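Local structure of regulatory protein of LacI family (Chloroflexus aggregans, 3BBL) at residues 37-42 and 64-69; 58-63 and 81-86. The protein probably regulates transcription as a LacI-family repressor or activator, its periplasmic-binding-protein-like part presumably sensing a small-molecule effector. All blocks are in the same frame, centred on the assembly; numbering follows the deposited sequence.

Contact 1: residues 37-42 and 64-69; sequences VNYFVL and NVDGFV
L42 meets V65 through single methyl groups: CD2 of L42 lies 3.8 Å from CG1 of V65, the two side chains crossing at about a right angle. A chi1 of -178° sets CG of L42 anti to the backbone N, and chi2 (66°) then turns CD2 to the 64-69 segment, where it also comes within 4.3 Å of the backbone O of N64. L42 also packs on M6 of the second subunit.

The segments cover the first part of strands 40-43 and 67-70 and the chain just before them; these strands do not pair with each other. Strand 6-9 runs between them, parallel to both, giving the 2-1-3 strand order at the start of a Rossmann-like, periplasmic-binding-protein half. F40, L42 and D66 all bond to this central strand or its approach, so no backbone hydrogen bond joins the two segments directly, and what meets is mainly side chain.

The second meeting is of an aromatic carbon with a carboxylate oxygen, without a hydrogen bond: OD2 of D66 stands 3.8 Å from CE2 of Y39, obliquely to the ring, the carboxylate turned 88° from the ring plane. OD1 of D66 is hydrogen-bonded to S4 OG and OD2 to F5 N; Y39 OH is hydrogen-bonded to E259. The Y39 ring meets F5 edge-to-face.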
loop_
_atom_site.group_PDB
_atom_site.type_symbol
_atom_site.label_atom_id
_atom_site.label_comp_id
_atom_site.label_asym_id
_atom_site.label_seq_id
_atom_site.Cartn_x
_atom_site.Cartn_y
_atom_site.Cartn_z
ATOM N N VAL A 37 9.377 -16.538 17.313
ATOM C CA VAL A 37 8.983 -17.480 18.353
ATOM C C VAL A 37 8.457 -18.769 17.725
ATOM O O VAL A 37 7.632 -19.471 18.311
ATOM C CB VAL A 37 7.900 -16.884 19.288
ATOM C CG1 VAL A 37 8.481 -15.725 20.076
ATOM C CG2 VAL A 37 6.689 -16.438 18.476
ATOM N N ASN A 38 8.936 -19.057 16.519
ATOM C CA ASN A 38 8.570 -20.261 15.779
ATOM C C ASN A 38 7.112 -20.442 15.365
ATOM O O ASN A 38 6.627 -21.570 15.258
ATOM C CB ASN A 38 9.027 -21.496 16.552
ATOM C CG ASN A 38 10.528 -21.556 16.703
ATOM O OD1 ASN A 38 11.257 -21.635 15.714
ATOM N ND2 ASN A 38 11.003 -21.509 17.941
ATOM N N TYR A 39 6.407 -19.347 15.129
ATOM C CA TYR A 39 5.023 -19.451 14.688
ATOM C C TYR A 39 4.910 -18.927 13.258
ATOM O O TYR A 39 5.776 -18.185 12.792
ATOM C CB TYR A 39 4.089 -18.650 15.600
ATOM C CG TYR A 39 3.665 -19.357 16.871
ATOM C CD1 TYR A 39 4.520 -19.445 17.966
ATOM C CD2 TYR A 39 2.393 -19.919 16.984
ATOM C CE1 TYR A 39 4.119 -20.073 19.145
ATOM C CE2 TYR A 39 1.983 -20.553 18.156
ATOM C CZ TYR A 39 2.849 -20.625 19.232
ATOM O OH TYR A 39 2.446 -21.250 20.393
ATOM N N PHE A 40 3.863 -19.342 12.555
ATOM C CA PHE A 40 3.621 -18.877 11.196
ATOM C C PHE A 40 2.232 -18.271 11.191
ATOM O O PHE A 40 1.367 -18.673 11.974
ATOM C CB PHE A 40 3.632 -20.020 10.170
ATOM C CG PHE A 40 4.989 -20.613 9.911
ATOM C CD1 PHE A 40 5.502 -21.601 10.743
ATOM C CD2 PHE A 40 5.743 -20.198 8.821
ATOM C CE1 PHE A 40 6.747 -22.169 10.492
ATOM C CE2 PHE A 40 6.990 -20.759 8.562
ATOM C CZ PHE A 40 7.493 -21.748 9.399
ATOM N N VAL A 41 2.024 -17.291 10.318
ATOM C CA VAL A 41 0.719 -16.670 10.181
ATOM C C VAL A 41 0.095 -17.362 8.982
ATOM O O VAL A 41 0.720 -17.486 7.933
ATOM C CB VAL A 41 0.819 -15.159 9.887
ATOM C CG1 VAL A 41 -0.574 -14.591 9.624
ATOM C CG2 VAL A 41 1.478 -14.439 11.062
ATOM N N LEU A 42 -1.132 -17.833 9.141
ATOM C CA LEU A 42 -1.806 -18.505 8.056
ATOM C C LEU A 42 -2.965 -17.674 7.527
ATOM O O LEU A 42 -4.018 -17.588 8.158
ATOM C CB LEU A 42 -2.326 -19.859 8.521
ATOM C CG LEU A 42 -3.026 -20.692 7.449
ATOM C CD1 LEU A 42 -2.023 -21.088 6.380
ATOM C CD2 LEU A 42 -3.661 -21.922 8.081
ATOM N N ASN A 64 -5.589 -26.752 12.141
ATOM C CA ASN A 64 -4.556 -26.039 11.397
ATOM C C ASN A 64 -4.023 -24.765 12.064
ATOM O O ASN A 64 -2.973 -24.259 11.673
ATOM C CB ASN A 64 -5.061 -25.706 9.985
ATOM C CG ASN A 64 -5.210 -26.947 9.106
ATOM O OD1 ASN A 64 -4.905 -28.067 9.529
ATOM N ND2 ASN A 64 -5.679 -26.748 7.873
ATOM N N VAL A 65 -4.737 -24.247 13.060
ATOM C CA VAL A 65 -4.303 -23.042 13.761
ATOM C C VAL A 65 -4.604 -23.139 15.244
ATOM O O VAL A 65 -5.523 -23.837 15.646
ATOM C CB VAL A 65 -5.002 -21.778 13.218
ATOM C CG1 VAL A 65 -4.700 -21.610 11.742
ATOM C CG2 VAL A 65 -6.498 -21.871 13.445
ATOM N N ASP A 66 -3.830 -22.427 16.053
ATOM C CA ASP A 66 -4.026 -22.439 17.493
ATOM C C ASP A 66 -4.754 -21.179 17.935
ATOM O O ASP A 66 -5.202 -21.078 19.074
ATOM C CB ASP A 66 -2.676 -22.520 18.211
ATOM C CG ASP A 66 -1.775 -23.584 17.629
ATOM O OD1 ASP A 66 -2.270 -24.695 17.344
ATOM O OD2 ASP A 66 -0.573 -23.312 17.457
ATOM N N GLY A 67 -4.870 -20.218 17.028
ATOM C CA GLY A 67 -5.530 -18.967 17.356
ATOM C C GLY A 67 -5.710 -18.065 16.148
ATOM O O GLY A 67 -5.184 -18.336 15.062
ATOM N N PHE A 68 -6.457 -16.986 16.342
ATOM C CA PHE A 68 -6.734 -16.033 15.279
ATOM C C PHE A 68 -6.447 -14.601 15.696
ATOM O O PHE A 68 -6.454 -14.257 16.877
ATOM C CB PHE A 68 -8.210 -16.072 14.894
ATOM C CG PHE A 68 -8.661 -17.354 14.277
ATOM C CD1 PHE A 68 -8.406 -17.624 12.939
ATOM C CD2 PHE A 68 -9.399 -18.269 15.023
ATOM C CE1 PHE A 68 -8.886 -18.783 12.343
ATOM C CE2 PHE A 68 -9.884 -19.431 14.444
ATOM C CZ PHE A 68 -9.629 -19.692 13.098
ATOM N N VAL A 69 -6.195 -13.769 14.697
ATOM C CA VAL A 69 -6.011 -12.348 14.904
ATOM C C VAL A 69 -7.104 -11.803 13.988
ATOM O O VAL A 69 -7.252 -12.268 12.857
ATOM C CB VAL A 69 -4.639 -11.861 14.440
ATOM C CG1 VAL A 69 -4.606 -10.333 14.452
ATOM C CG2 VAL A 69 -3.561 -12.396 15.373
#

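Contact 2: residues 58-63 and 81-86; sequences DLIRSG and QFLLKQ
I60 reaches from helix 54-61 to helix 78-85 with one atom, its terminal CD1, which lies 4.0 Å from CD2 of L83 and 4.1 Å from CE2 of F82. CG1 lies anti to the carbonyl carbon (chi1 -65°), and the extended chi2 (177°) carries CD1 onward from it, so that the methyl meets both partners on the facing helix. F82 has CG anti to the backbone N (chi1 175°), which carries its ring toward the isoleucine; the two side chains slide past each other in opposite directions, and CD1 approaches the ring obliquely. L83 answers with its CD2 branch. CG of Q86 sits over one face of the F82 ring, 3.5 Å above the plane and offset toward the rim.

Both helices belong to the alternating beta-alpha pattern of this half of the fold, with I60 and L83 also touching F68 of strand 67-70. Near the end of helix 54-61, S62 OG donates to L59 O at 3.0 Å from above the carbonyl plane; G63 is the first residue to leave helical angles, with positive phi.

Only apolar carbon contacts pass between the segments, so these two are probably held together by dispersion and the hydrophobic effect, with little directional constraint.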
loop_
_atom_site.group_PDB
_atom_site.type_symbol
_atom_site.label_atom_id
_atom_site.label_comp_id
_atom_site.label_asym_id
_atom_site.label_seq_id
_atom_site.Cartn_x
_atom_site.Cartn_y
_atom_site.Cartn_z
ATOM N N ASP A 58 -14.255 -24.146 10.273
ATOM C CA ASP A 58 -13.434 -25.144 9.597
ATOM C C ASP A 58 -12.000 -25.178 10.108
ATOM O O ASP A 58 -11.468 -26.243 10.411
ATOM C CB ASP A 58 -13.408 -24.873 8.094
ATOM C CG ASP A 58 -14.763 -25.044 7.447
ATOM O OD1 ASP A 58 -15.771 -24.633 8.056
ATOM O OD2 ASP A 58 -14.823 -25.577 6.321
ATOM N N LEU A 59 -11.372 -24.010 10.200
ATOM C CA LEU A 59 -9.987 -23.936 10.645
ATOM C C LEU A 59 -9.766 -24.422 12.071
ATOM O O LEU A 59 -8.700 -24.953 12.393
ATOM C CB LEU A 59 -9.455 -22.509 10.481
ATOM C CG LEU A 59 -9.286 -22.061 9.023
ATOM C CD1 LEU A 59 -8.837 -20.615 8.963
ATOM C CD2 LEU A 59 -8.284 -22.963 8.331
ATOM N N ILE A 60 -10.770 -24.254 12.924
ATOM C CA ILE A 60 -10.642 -24.693 14.306
ATOM C C ILE A 60 -10.608 -26.217 14.423
ATOM O O ILE A 60 -9.684 -26.773 15.024
ATOM C CB ILE A 60 -11.785 -24.137 15.184
ATOM C CG1 ILE A 60 -11.676 -22.610 15.269
ATOM C CG2 ILE A 60 -11.711 -24.740 16.579
ATOM C CD1 ILE A 60 -12.795 -21.946 16.042
ATOM N N ARG A 61 -11.588 -26.905 13.848
ATOM C CA ARG A 61 -11.580 -28.354 13.960
ATOM C C ARG A 61 -10.594 -29.059 13.051
ATOM O O ARG A 61 -10.358 -30.253 13.206
ATOM C CB ARG A 61 -12.983 -28.933 13.782
ATOM C CG ARG A 61 -13.810 -28.360 12.667
ATOM C CD ARG A 61 -15.227 -28.184 13.183
ATOM N NE ARG A 61 -16.226 -28.216 12.122
ATOM C CZ ARG A 61 -17.508 -27.911 12.299
ATOM N NH1 ARG A 61 -17.955 -27.547 13.499
ATOM N NH2 ARG A 61 -18.345 -27.975 11.273
ATOM N N SER A 62 -10.005 -28.328 12.113
ATOM C CA SER A 62 -9.016 -28.930 11.227
ATOM C C SER A 62 -7.692 -28.951 11.993
ATOM O O SER A 62 -6.732 -29.600 11.584
ATOM C CB SER A 62 -8.849 -28.109 9.945
ATOM O OG SER A 62 -8.071 -26.945 10.177
ATOM N N GLY A 63 -7.655 -28.229 13.109
ATOM C CA GLY A 63 -6.450 -28.165 13.918
ATOM C C GLY A 63 -5.297 -27.449 13.232
ATOM O O GLY A 63 -4.159 -27.517 13.690
ATOM N N GLN A 81 -17.969 -12.754 18.574
ATOM C CA GLN A 81 -19.026 -13.434 19.308
ATOM C C GLN A 81 -18.789 -14.942 19.213
ATOM O O GLN A 81 -18.770 -15.654 20.219
ATOM C CB GLN A 81 -20.372 -13.077 18.678
ATOM C CG GLN A 81 -21.553 -13.052 19.620
ATOM C CD GLN A 81 -22.840 -12.708 18.889
ATOM O OE1 GLN A 81 -22.918 -11.698 18.178
ATOM N NE2 GLN A 81 -23.860 -13.547 19.056
ATOM N N PHE A 82 -18.595 -15.409 17.987
ATOM C CA PHE A 82 -18.361 -16.821 17.722
ATOM C C PHE A 82 -17.159 -17.385 18.472
ATOM O O PHE A 82 -17.299 -18.312 19.265
ATOM C CB PHE A 82 -18.180 -17.034 16.222
ATOM C CG PHE A 82 -17.824 -18.441 15.850
ATOM C CD1 PHE A 82 -18.721 -19.482 16.072
ATOM C CD2 PHE A 82 -16.589 -18.728 15.280
ATOM C CE1 PHE A 82 -18.392 -20.791 15.730
ATOM C CE2 PHE A 82 -16.249 -20.031 14.935
ATOM C CZ PHE A 82 -17.153 -21.067 15.161
ATOM N N LEU A 83 -15.978 -16.829 18.222
ATOM C CA LEU A 83 -14.764 -17.306 18.874
ATOM C C LEU A 83 -14.868 -17.258 20.391
ATOM O O LEU A 83 -14.249 -18.064 21.088
ATOM C CB LEU A 83 -13.552 -16.494 18.401
ATOM C CG LEU A 83 -13.303 -16.578 16.890
ATOM C CD1 LEU A 83 -12.133 -15.693 16.502
ATOM C CD2 LEU A 83 -13.042 -18.027 16.499
ATOM N N LEU A 84 -15.645 -16.313 20.907
ATOM C CA LEU A 84 -15.819 -16.200 22.352
ATOM C C LEU A 84 -16.612 -17.398 22.857
ATOM O O LEU A 84 -16.287 -17.981 23.891
ATOM C CB LEU A 84 -16.554 -14.904 22.714
ATOM C CG LEU A 84 -15.700 -13.640 22.787
ATOM C CD1 LEU A 84 -16.593 -12.441 22.997
ATOM C CD2 LEU A 84 -14.691 -13.767 23.916
ATOM N N LYS A 85 -17.654 -17.759 22.114
ATOM C CA LYS A 85 -18.491 -18.893 22.473
ATOM C C LYS A 85 -17.675 -20.182 22.427
ATOM O O LYS A 85 -17.762 -21.013 23.333
ATOM C CB LYS A 85 -19.680 -18.995 21.513
ATOM C CG LYS A 85 -20.630 -17.811 21.583
ATOM C CD LYS A 85 -21.630 -17.821 20.426
ATOM C CE LYS A 85 -22.531 -16.580 20.447
ATOM N NZ LYS A 85 -23.393 -16.469 19.232
ATOM N N GLN A 86 -16.870 -20.331 21.379
ATOM C CA GLN A 86 -16.039 -21.516 21.200
ATOM C C GLN A 86 -14.838 -21.559 22.140
ATOM O O GLN A 86 -14.064 -22.515 22.117
ATOM C CB GLN A 86 -15.533 -21.582 19.762
ATOM C CG GLN A 86 -16.610 -21.423 18.710
ATOM C CD GLN A 86 -17.610 -22.564 18.712
ATOM O OE1 GLN A 86 -17.239 -23.724 18.528
ATOM N NE2 GLN A 86 -18.887 -22.239 18.917
#

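Contacts 1 and 2 share the chain that runs from helix 54-61 into strand 67-70, and their centres lie about 14 Å apart. F68 links them: it belongs to the 64-69 segment yet takes no part in contact 1, and its ring packs against contact 2. V65 CG2 also packs against L59 O. Residues buried in the protein dominate both interfaces, although neither lies near the centre of the chain. Contact 1 joins the ends of two strands flanking a third and the loops that precede them, and mixes methyl packing with polar groups satisfied by other partners; contact 2 relates two neighbouring helices beside the sheet and is apolar throughout. The second subunit packs on the 37-42 segment and on L59 of the 58-63 segment.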